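Local coordinates for protein beta-1,4-mannanase (Aplysia kurodai, PDB 3VUP) that probably hydrolyses the beta-1,4-mannosidic linkages of mannan, as a TIM-barrel beta-mannanase of the sea hare's digestive fluid, at residues Leu23-Tyr28 / Arg60-Ile65; Gln36-Lys41 / Met92-Asp97; Pro108-Ala113 / Trp157-Glu162. All coordinates share one frame; numbering follows the deposited sequence. Where two conformers were deposited one is given.

In the fold
The three contacts lie in one sector of an eight-stranded parallel barrel. Contact 3 is nearest the middle of the chain, its centre about 5 Å from the chain's centre; contact 1 follows at about 11 Å and contact 2, between two outer helices, at about 19 Å. Contacts 1 and 3 share the sheet, where L61 O and C109 N are 2.8 Å apart and probably hydrogen-bonded; in addition R60 NE forms a 2.8 Å salt bridge with D158 OD2. Contact 2 joins contact 1 through S27 OG and N40 OD1, 2.9 Å apart and probably hydrogen-bonded. A bound Tris molecule, probably from the crystallisation liquor, lies about 3 Å (nearest atoms) from the side chains of both W62 and N161 and may mark the substrate pocket.

Contact 1: residues Leu23-Tyr28 / Arg60-Ile65; sequences LPWMSY and RLWIHI
After strand 18-22 the chain of 23-28 leaves the barrel, and two backbone hydrogen bonds tie its first residues to strand 58-65 of the TIM barrel. L23 N donates to R60 O at 2.8 Å, with the donor nearly on the C=O axis (C=O...N 176°), and W62 N donates to P24 O at 2.9 Å. The cis peptide before P24 accompanies the turn between these two bonds. The side chains add to this: L23 and L61 lie alongside each other, pointing the same way, with their CB atoms 3.9 Å apart. Beyond P24 the aromatic part begins with W25, whose CG takes the crowded position between backbone N and carbonyl carbon (chi1 49°). From there the CZ3 edge of the indole meets one face of W62 in a T-shaped pair, CZ3 lying 3.5 Å from W62 CE3, with the ring planes at 69°. W25 is itself sandwiched: Y28 CD1 stands over the centre of one face and P24 CG over the opposite one, nearer the rim. This layering fixes the rotation of the indole beside W62, which borders the Tris-occupied pocket. Y28 is covered in turn by I65, whose CD1 makes a CH-pi contact 3.9 Å from the ring centroid, while the second branch, CG2, packs tightly against the phenol end, 3.2 Å from Y28 OH.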
loop_
_atom_site.group_PDB
_atom_site.type_symbol
_atom_site.label_atom_id
_atom_site.label_comp_id
_atom_site.label_asym_id
_atom_site.label_seq_id
_atom_site.Cartn_x
_atom_site.Cartn_y
_atom_site.Cartn_z
ATOM N N LEU A 23 -2.846 -3.364 -9.883
ATOM C CA LEU A 23 -3.098 -3.001 -11.273
ATOM C C LEU A 23 -1.823 -2.980 -12.146
ATOM O O LEU A 23 -1.782 -3.673 -13.155
ATOM C CB LEU A 23 -3.879 -1.686 -11.343
ATOM C CG LEU A 23 -4.271 -1.208 -12.735
ATOM C CD1 LEU A 23 -5.285 -2.161 -13.348
ATOM C CD2 LEU A 23 -4.824 0.206 -12.664
ATOM N N PRO A 24 -0.776 -2.216 -11.762
ATOM C CA PRO A 24 -0.655 -1.297 -10.622
ATOM C C PRO A 24 -0.945 0.148 -11.015
ATOM O O PRO A 24 -1.042 1.014 -10.147
ATOM C CB PRO A 24 0.809 -1.451 -10.211
ATOM C CG PRO A 24 1.515 -2.046 -11.390
ATOM C CD PRO A 24 0.512 -2.340 -12.469
ATOM N N TRP A 25 -1.069 0.375 -12.321
ATOM C CA TRP A 25 -1.364 1.666 -12.924
ATOM C C TRP A 25 -1.751 1.342 -14.358
ATOM O O TRP A 25 -1.577 0.210 -14.814
ATOM C CB TRP A 25 -0.130 2.589 -12.910
ATOM C CG TRP A 25 1.106 1.935 -13.420
ATOM C CD1 TRP A 25 1.405 1.626 -14.720
ATOM C CD2 TRP A 25 2.197 1.457 -12.631
ATOM N NE1 TRP A 25 2.622 0.990 -14.786
ATOM C CE2 TRP A 25 3.131 0.877 -13.517
ATOM C CE3 TRP A 25 2.483 1.470 -11.262
ATOM C CZ2 TRP A 25 4.330 0.315 -13.075
ATOM C CZ3 TRP A 25 3.673 0.907 -10.824
ATOM C CH2 TRP A 25 4.579 0.334 -11.729
ATOM N N MET A 26 -2.257 2.338 -15.070
ATOM C CA MET A 26 -2.453 2.201 -16.506
ATOM C C MET A 26 -1.394 3.037 -17.222
ATOM O O MET A 26 -0.539 2.495 -17.928
ATOM C CB MET A 26 -3.869 2.588 -16.917
ATOM C CG MET A 26 -4.173 2.297 -18.388
ATOM S SD MET A 26 -3.849 0.603 -18.921
ATOM C CE MET A 26 -4.898 -0.303 -17.778
ATOM N N SER A 27 -1.445 4.351 -17.015
ATOM C CA SER A 27 -0.361 5.250 -17.393
ATOM C C SER A 27 0.326 5.684 -16.103
ATOM O O SER A 27 -0.247 6.444 -15.320
ATOM C CB SER A 27 -0.914 6.461 -18.139
ATOM O OG SER A 27 -1.568 6.050 -19.328
ATOM N N TYR A 28 1.533 5.178 -15.872
ATOM C CA TYR A 28 2.271 5.403 -14.626
ATOM C C TYR A 28 2.258 6.867 -14.201
ATOM O O TYR A 28 2.769 7.725 -14.917
ATOM C CB TYR A 28 3.709 4.924 -14.805
ATOM C CG TYR A 28 4.645 5.079 -13.622
ATOM C CD1 TYR A 28 4.796 4.059 -12.689
ATOM C CD2 TYR A 28 5.437 6.208 -13.480
ATOM C CE1 TYR A 28 5.676 4.176 -11.622
ATOM C CE2 TYR A 28 6.329 6.336 -12.415
ATOM C CZ TYR A 28 6.450 5.311 -11.489
ATOM O OH TYR A 28 7.334 5.412 -10.428
ATOM N N ARG A 60 -5.032 -3.079 -5.656
ATOM C CA ARG A 60 -4.135 -2.003 -5.249
ATOM C C ARG A 60 -3.711 -1.277 -6.523
ATOM O O ARG A 60 -3.389 -1.913 -7.525
ATOM C CB ARG A 60 -2.919 -2.578 -4.525
ATOM C CG ARG A 60 -1.873 -1.537 -4.102
ATOM C CD ARG A 60 -0.899 -2.171 -3.146
ATOM N NE ARG A 60 0.176 -1.330 -2.621
ATOM C CZ ARG A 60 1.460 -1.422 -2.963
ATOM N NH1 ARG A 60 1.858 -2.212 -3.955
ATOM N NH2 ARG A 60 2.354 -0.692 -2.308
ATOM N N LEU A 61 -3.731 0.052 -6.501
ATOM C CA LEU A 61 -3.288 0.834 -7.656
ATOM C C LEU A 61 -2.711 2.149 -7.160
ATOM O O LEU A 61 -3.047 2.624 -6.071
ATOM C CB LEU A 61 -4.407 1.055 -8.679
ATOM C CG LEU A 61 -5.464 2.132 -8.417
ATOM C CD1 LEU A 61 -6.356 2.274 -9.638
ATOM C CD2 LEU A 61 -6.306 1.815 -7.196
ATOM N N TRP A 62 -1.808 2.711 -7.950
ATOM C CA TRP A 62 -0.966 3.795 -7.478
ATOM C C TRP A 62 -1.441 5.135 -8.016
ATOM O O TRP A 62 -1.820 5.250 -9.185
ATOM C CB TRP A 62 0.480 3.557 -7.880
ATOM C CG TRP A 62 1.134 2.321 -7.312
ATOM C CD1 TRP A 62 0.553 1.247 -6.693
ATOM C CD2 TRP A 62 2.524 2.044 -7.365
ATOM N NE1 TRP A 62 1.518 0.328 -6.333
ATOM C CE2 TRP A 62 2.740 0.798 -6.745
ATOM C CE3 TRP A 62 3.623 2.748 -7.862
ATOM C CZ2 TRP A 62 4.017 0.232 -6.632
ATOM C CZ3 TRP A 62 4.873 2.199 -7.751
ATOM C CH2 TRP A 62 5.065 0.946 -7.148
ATOM N N ILE A 63 -1.396 6.147 -7.151
ATOM C CA ILE A 63 -2.005 7.443 -7.424
ATOM C C ILE A 63 -0.959 8.523 -7.720
ATOM O O ILE A 63 -0.641 8.752 -8.884
ATOM C CB ILE A 63 -2.962 7.877 -6.277
ATOM C CG1 ILE A 63 -3.909 6.723 -5.879
ATOM C CG2 ILE A 63 -3.729 9.125 -6.674
ATOM C CD1 ILE A 63 -4.776 6.190 -6.997
ATOM N N HIS A 64 -0.415 9.187 -6.697
ATOM C CA HIS A 64 0.516 10.296 -6.946
ATOM C C HIS A 64 1.882 9.810 -7.429
ATOM O O HIS A 64 2.517 10.443 -8.282
ATOM C CB HIS A 64 0.766 11.152 -5.698
ATOM C CG HIS A 64 -0.463 11.626 -4.974
ATOM N ND1 HIS A 64 -1.550 12.203 -5.597
ATOM C CD2 HIS A 64 -0.718 11.683 -3.646
ATOM C CE1 HIS A 64 -2.439 12.558 -4.683
ATOM N NE2 HIS A 64 -1.954 12.261 -3.491
ATOM N N ILE A 65 2.350 8.719 -6.819
ATOM C CA ILE A 65 3.647 8.105 -7.096
ATOM C C ILE A 65 4.767 9.022 -6.595
ATOM O O ILE A 65 5.077 8.993 -5.402
ATOM C CB ILE A 65 3.767 7.600 -8.552
ATOM C CG1 ILE A 65 2.535 6.735 -8.862
ATOM C CG2 ILE A 65 5.031 6.798 -8.730
ATOM C CD1 ILE A 65 2.639 5.895 -10.107
#

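Contact 2: residues Gln36-Lys41 / Met92-Asp97; sequences QWQRNK and MKDLLD
W37 and D94 meet at about a right angle: the indole presents its N-H edge to the carboxylate, and the two planes stand 78° apart. The bond from W37 NE1 to D94 OD2 is 2.8 Å long and nearly straight (174°), lies in the ring plane and uses the anti lone pair of OD2. K41 reaches the same oxygen from the syn side. Its chain is fully extended, with CG anti to the backbone N, and NZ forms a salt bridge of 2.8 Å with D94 OD2. The bent side chain of Q38 adds a weak third bond, NE2 to OD2 at 3.4 Å. So many donors on one oxygen would probably favour the charged form of D94. The flat sides of W37 are used as well: the backbone of L95 passes over one face, W37 CZ2 being 3.7 Å from L95 CA, while K41 CB lies above the opposite face. L95 CD1 extends this packing to W37 CH2 at 4.0 Å. Next to the pair, F32 sets its ring nearly parallel to that of W37. The short helix axes, 10.5 Å apart at closest and inclined by 30°, run in the same general direction, as expected of consecutive helices in the outer layer of a (beta/alpha)8 barrel.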
loop_
_atom_site.group_PDB
_atom_site.type_symbol
_atom_site.label_atom_id
_atom_site.label_comp_id
_atom_site.label_asym_id
_atom_site.label_seq_id
_atom_site.Cartn_x
_atom_site.Cartn_y
_atom_site.Cartn_z
ATOM N N GLN A 36 -7.151 12.889 -16.447
ATOM C CA GLN A 36 -6.466 11.661 -16.830
ATOM C C GLN A 36 -7.266 10.391 -16.560
ATOM O O GLN A 36 -7.096 9.385 -17.251
ATOM C CB GLN A 36 -5.098 11.592 -16.145
ATOM C CG GLN A 36 -4.184 12.710 -16.617
ATOM C CD GLN A 36 -2.894 12.850 -15.822
ATOM O OE1 GLN A 36 -1.840 13.076 -16.404
ATOM N NE2 GLN A 36 -2.972 12.744 -14.498
ATOM N N TRP A 37 -8.125 10.425 -15.547
ATOM C CA TRP A 37 -8.926 9.249 -15.224
ATOM C C TRP A 37 -9.919 8.931 -16.332
ATOM O O TRP A 37 -10.014 7.788 -16.783
ATOM C CB TRP A 37 -9.628 9.403 -13.873
ATOM C CG TRP A 37 -10.772 8.453 -13.697
ATOM C CD1 TRP A 37 -12.097 8.765 -13.747
ATOM C CD2 TRP A 37 -10.702 7.036 -13.468
ATOM N NE1 TRP A 37 -12.858 7.643 -13.562
ATOM C CE2 TRP A 37 -12.030 6.566 -13.382
ATOM C CE3 TRP A 37 -9.652 6.123 -13.320
ATOM C CZ2 TRP A 37 -12.336 5.227 -13.157
ATOM C CZ3 TRP A 37 -9.962 4.788 -13.095
ATOM C CH2 TRP A 37 -11.292 4.356 -13.019
ATOM N N GLN A 38 -10.649 9.938 -16.793
ATOM C CA GLN A 38 -11.609 9.678 -17.855
ATOM C C GLN A 38 -10.909 9.206 -19.134
ATOM O O GLN A 38 -11.473 8.420 -19.894
ATOM C CB GLN A 38 -12.507 10.892 -18.108
ATOM C CG GLN A 38 -13.468 11.206 -16.963
ATOM C CD GLN A 38 -14.454 10.081 -16.665
ATOM O OE1 GLN A 38 -14.779 9.266 -17.533
ATOM N NE2 GLN A 38 -14.940 10.042 -15.429
ATOM N N ARG A 39 -9.676 9.661 -19.355
ATOM C CA ARG A 39 -8.912 9.219 -20.515
ATOM C C ARG A 39 -8.462 7.764 -20.402
ATOM O O ARG A 39 -8.381 7.057 -21.409
ATOM C CB ARG A 39 -7.715 10.136 -20.764
ATOM C CG ARG A 39 -8.102 11.488 -21.342
ATOM C CD ARG A 39 -6.885 12.280 -21.792
ATOM N NE ARG A 39 -6.134 12.821 -20.665
ATOM C CZ ARG A 39 -6.362 14.012 -20.122
ATOM N NH1 ARG A 39 -7.322 14.789 -20.604
ATOM N NH2 ARG A 39 -5.630 14.427 -19.098
ATOM N N ASN A 40 -8.185 7.313 -19.181
ATOM C CA ASN A 40 -7.693 5.949 -18.956
ATOM C C ASN A 40 -8.765 4.944 -18.537
ATOM O O ASN A 40 -8.500 3.741 -18.486
ATOM C CB ASN A 40 -6.587 5.935 -17.891
ATOM C CG ASN A 40 -5.242 6.435 -18.407
ATOM O OD1 ASN A 40 -4.407 5.654 -18.865
ATOM N ND2 ASN A 40 -5.007 7.736 -18.280
ATOM N N LYS A 41 -9.960 5.436 -18.223
ATOM C CA LYS A 41 -11.022 4.590 -17.680
ATOM C C LYS A 41 -11.386 3.413 -18.589
ATOM O O LYS A 41 -11.655 2.310 -18.106
ATOM C CB LYS A 41 -12.263 5.428 -17.365
ATOM C CG LYS A 41 -13.418 4.632 -16.776
ATOM C CD LYS A 41 -14.578 5.539 -16.404
ATOM C CE LYS A 41 -15.710 4.757 -15.758
ATOM N NZ LYS A 41 -16.819 5.662 -15.346
ATOM N N MET A 92 -11.452 10.309 -8.213
ATOM C CA MET A 92 -11.323 9.351 -7.126
ATOM C C MET A 92 -12.682 8.742 -6.770
ATOM O O MET A 92 -12.782 7.536 -6.522
ATOM C CB MET A 92 -10.651 9.992 -5.912
ATOM C CG MET A 92 -9.195 10.405 -6.168
ATOM S SD MET A 92 -8.099 9.036 -6.632
ATOM C CE MET A 92 -8.102 8.056 -5.129
ATOM N N LYS A 93 -13.734 9.556 -6.785
ATOM C CA LYS A 93 -15.070 9.032 -6.543
ATOM C C LYS A 93 -15.488 8.064 -7.646
ATOM O O LYS A 93 -16.032 7.000 -7.366
ATOM C CB LYS A 93 -16.096 10.159 -6.394
ATOM C CG LYS A 93 -17.537 9.645 -6.375
ATOM C CD LYS A 93 -18.478 10.519 -5.570
ATOM C CE LYS A 93 -19.783 9.780 -5.291
ATOM N NZ LYS A 93 -20.436 9.280 -6.536
ATOM N N ASP A 94 -15.220 8.426 -8.897
ATOM C CA ASP A 94 -15.605 7.571 -10.009
ATOM C C ASP A 94 -14.829 6.256 -10.020
ATOM O O ASP A 94 -15.375 5.212 -10.387
ATOM C CB ASP A 94 -15.459 8.304 -11.341
ATOM C CG ASP A 94 -16.254 7.648 -12.446
ATOM O OD1 ASP A 94 -17.456 7.380 -12.238
ATOM O OD2 ASP A 94 -15.678 7.387 -13.520
ATOM N N LEU A 95 -13.559 6.310 -9.633
ATOM C CA LEU A 95 -12.771 5.098 -9.461
ATOM C C LEU A 95 -13.495 4.144 -8.517
ATOM O O LEU A 95 -13.674 2.963 -8.815
ATOM C CB LEU A 95 -11.396 5.444 -8.888
ATOM C CG LEU A 95 -10.593 4.276 -8.304
ATOM C CD1 LEU A 95 -10.201 3.252 -9.364
ATOM C CD2 LEU A 95 -9.368 4.816 -7.590
ATOM N N LEU A 96 -13.917 4.670 -7.371
ATOM C CA LEU A 96 -14.574 3.850 -6.362
ATOM C C LEU A 96 -15.967 3.389 -6.801
ATOM O O LEU A 96 -16.358 2.258 -6.531
ATOM C CB LEU A 96 -14.613 4.587 -5.019
ATOM C CG LEU A 96 -13.240 4.887 -4.408
ATOM C CD1 LEU A 96 -13.385 5.781 -3.195
ATOM C CD2 LEU A 96 -12.516 3.603 -4.031
ATOM N N ASP A 97 -16.710 4.261 -7.477
ATOM C CA ASP A 97 -18.010 3.866 -8.018
ATOM C C ASP A 97 -17.847 2.738 -9.042
ATOM O O ASP A 97 -18.656 1.812 -9.106
ATOM C CB ASP A 97 -18.714 5.057 -8.674
ATOM C CG ASP A 97 -19.185 6.099 -7.677
ATOM O OD1 ASP A 97 -19.313 5.792 -6.472
ATOM O OD2 ASP A 97 -19.446 7.237 -8.123
#

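Contact 3: residues Pro108-Ala113 / Trp157-Glu162; sequences PCLWNA and WDLMNE
Strong hydrogen bonds cluster at N161. Its backbone N donates to W111 O at 2.8 Å in a nearly straight bond (174°), and its O accepts A113 N at 2.9 Å. Its side chain, with CG anti to the backbone N, lies alongside N112, and ND2 donates to N112 OD1 at 2.9 Å from above the carbonyl plane, the two amides being turned 47° apart. The other end of the N161 amide, OD1, is held by R60 NH2, so the flip of the group is determined, and ND2 also bonds the bound Tris. N112 OD1 further accepts the N-H of A114; an alanine here would remove this acceptor and would probably leave the N161 amide less firmly positioned. Toward the strand starts, D158 N donates to P108 O and L110 N to D158 O, the latter at 2.8 Å, whereas W111 N reaches L159 O weakly. C109 SG lies on the same face as D158 and N161, 3.5 Å from N161 N. Farther out, W157 meets P108 obliquely, its CZ3 3.8 Å from P108 CB, and M160 CE touches W111 CB at 3.9 Å. The strands are parallel neighbours, their short axes 26° apart, in a TIM barrel. E162, bonded to H262 and the Tris, follows N161 at the strand's end; such an Asn-Glu pair there is consistent with the acid/base position of clan GH-A glycosidases.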
loop_
_atom_site.group_PDB
_atom_site.type_symbol
_atom_site.label_atom_id
_atom_site.label_comp_id
_atom_site.label_asym_id
_atom_site.label_seq_id
_atom_site.Cartn_x
_atom_site.Cartn_y
_atom_site.Cartn_z
ATOM N N PRO A 108 -5.911 2.462 -2.814
ATOM C CA PRO A 108 -5.057 3.435 -3.496
ATOM C C PRO A 108 -3.746 3.589 -2.741
ATOM O O PRO A 108 -3.747 3.708 -1.512
ATOM C CB PRO A 108 -5.869 4.734 -3.408
ATOM C CG PRO A 108 -7.283 4.297 -3.104
ATOM C CD PRO A 108 -7.116 3.082 -2.242
ATOM N N CYS A 109 -2.642 3.597 -3.482
ATOM C CA CYS A 109 -1.320 3.799 -2.906
ATOM C C CYS A 109 -0.839 5.191 -3.298
ATOM O O CYS A 109 -0.649 5.475 -4.481
ATOM C CB CYS A 109 -0.354 2.720 -3.398
ATOM S SG CYS A 109 1.335 2.939 -2.811
ATOM N N LEU A 110 -0.651 6.054 -2.307
ATOM C CA LEU A 110 -0.423 7.470 -2.579
ATOM C C LEU A 110 0.946 7.752 -3.192
ATOM O O LEU A 110 1.017 8.388 -4.243
ATOM C CB LEU A 110 -0.622 8.297 -1.313
ATOM C CG LEU A 110 -2.024 8.243 -0.715
ATOM C CD1 LEU A 110 -2.047 9.067 0.562
ATOM C CD2 LEU A 110 -3.066 8.724 -1.719
ATOM N N TRP A 111 2.010 7.271 -2.544
ATOM C CA TRP A 111 3.378 7.653 -2.882
ATOM C C TRP A 111 4.242 6.427 -3.166
ATOM O O TRP A 111 3.866 5.291 -2.850
ATOM C CB TRP A 111 4.002 8.436 -1.732
ATOM C CG TRP A 111 3.243 9.664 -1.333
ATOM C CD1 TRP A 111 2.489 9.826 -0.206
ATOM C CD2 TRP A 111 3.172 10.909 -2.045
ATOM N NE1 TRP A 111 1.949 11.084 -0.175
ATOM C CE2 TRP A 111 2.354 11.769 -1.290
ATOM C CE3 TRP A 111 3.702 11.373 -3.256
ATOM C CZ2 TRP A 111 2.072 13.076 -1.691
ATOM C CZ3 TRP A 111 3.421 12.672 -3.652
ATOM C CH2 TRP A 111 2.610 13.503 -2.874
ATOM N N ASN A 112 5.419 6.664 -3.742
ATOM C CA ASN A 112 6.339 5.594 -4.095
ATOM C C ASN A 112 7.773 6.016 -3.794
ATOM O O ASN A 112 8.181 7.131 -4.138
ATOM C CB ASN A 112 6.215 5.290 -5.591
ATOM C CG ASN A 112 7.120 4.164 -6.049
ATOM O OD1 ASN A 112 7.408 3.236 -5.291
ATOM N ND2 ASN A 112 7.562 4.229 -7.309
ATOM N N ALA A 113 8.533 5.116 -3.171
ATOM C CA ALA A 113 9.961 5.323 -2.947
ATOM C C ALA A 113 10.828 4.195 -3.525
ATOM O O ALA A 113 12.014 4.100 -3.205
ATOM C CB ALA A 113 10.254 5.509 -1.461
ATOM N N TRP A 157 -6.303 3.020 2.545
ATOM C CA TRP A 157 -5.308 3.896 1.944
ATOM C C TRP A 157 -3.915 3.367 2.253
ATOM O O TRP A 157 -3.574 3.172 3.414
ATOM C CB TRP A 157 -5.429 5.311 2.516
ATOM C CG TRP A 157 -6.717 6.004 2.183
ATOM C CD1 TRP A 157 -7.817 6.133 2.990
ATOM C CD2 TRP A 157 -7.042 6.677 0.957
ATOM N NE1 TRP A 157 -8.797 6.841 2.342
ATOM C CE2 TRP A 157 -8.352 7.186 1.095
ATOM C CE3 TRP A 157 -6.354 6.903 -0.245
ATOM C CZ2 TRP A 157 -8.990 7.904 0.078
ATOM C CZ3 TRP A 157 -6.992 7.610 -1.259
ATOM C CH2 TRP A 157 -8.297 8.105 -1.088
ATOM N N ASP A 158 -3.125 3.118 1.214
ATOM C CA ASP A 158 -1.728 2.723 1.368
ATOM C C ASP A 158 -0.910 4.006 1.189
ATOM O O ASP A 158 -0.869 4.584 0.101
ATOM C CB ASP A 158 -1.383 1.667 0.315
ATOM C CG ASP A 158 0.084 1.243 0.321
ATOM O OD1 ASP A 158 0.931 1.944 0.916
ATOM O OD2 ASP A 158 0.384 0.207 -0.331
ATOM N N LEU A 159 -0.265 4.462 2.257
ATOM C CA LEU A 159 0.431 5.745 2.197
ATOM C C LEU A 159 1.622 5.754 1.260
ATOM O O LEU A 159 1.925 6.772 0.650
ATOM C CB LEU A 159 0.911 6.158 3.580
ATOM C CG LEU A 159 -0.171 6.320 4.636
ATOM C CD1 LEU A 159 0.451 6.856 5.906
ATOM C CD2 LEU A 159 -1.288 7.233 4.159
ATOM N N MET A 160 2.339 4.642 1.180
ATOM C CA MET A 160 3.583 4.649 0.437
ATOM C C MET A 160 4.051 3.271 0.064
ATOM O O MET A 160 4.134 2.355 0.898
ATOM C CB MET A 160 4.685 5.341 1.236
ATOM C CG MET A 160 6.017 5.459 0.486
ATOM S SD MET A 160 7.240 6.470 1.337
ATOM C CE MET A 160 7.309 7.878 0.244
ATOM N N ASN A 161 4.398 3.139 -1.206
ATOM C CA ASN A 161 5.072 1.953 -1.674
ATOM C C ASN A 161 6.561 1.966 -1.355
ATOM O O ASN A 161 7.297 2.834 -1.830
ATOM C CB ASN A 161 4.917 1.814 -3.176
ATOM C CG ASN A 161 5.492 0.521 -3.659
ATOM O OD1 ASN A 161 4.964 -0.541 -3.339
ATOM N ND2 ASN A 161 6.610 0.580 -4.373
ATOM N N GLU A 162 6.981 0.995 -0.551
ATOM C CA GLU A 162 8.394 0.689 -0.308
ATOM C C GLU A 162 9.259 1.895 0.086
ATOM O O GLU A 162 10.199 2.251 -0.629
ATOM C CB GLU A 162 8.980 -0.043 -1.520
ATOM C CG GLU A 162 8.172 -1.308 -1.820
ATOM C CD GLU A 162 8.787 -2.239 -2.852
ATOM O OE1 GLU A 162 9.738 -1.839 -3.563
ATOM O OE2 GLU A 162 8.292 -3.393 -2.956
#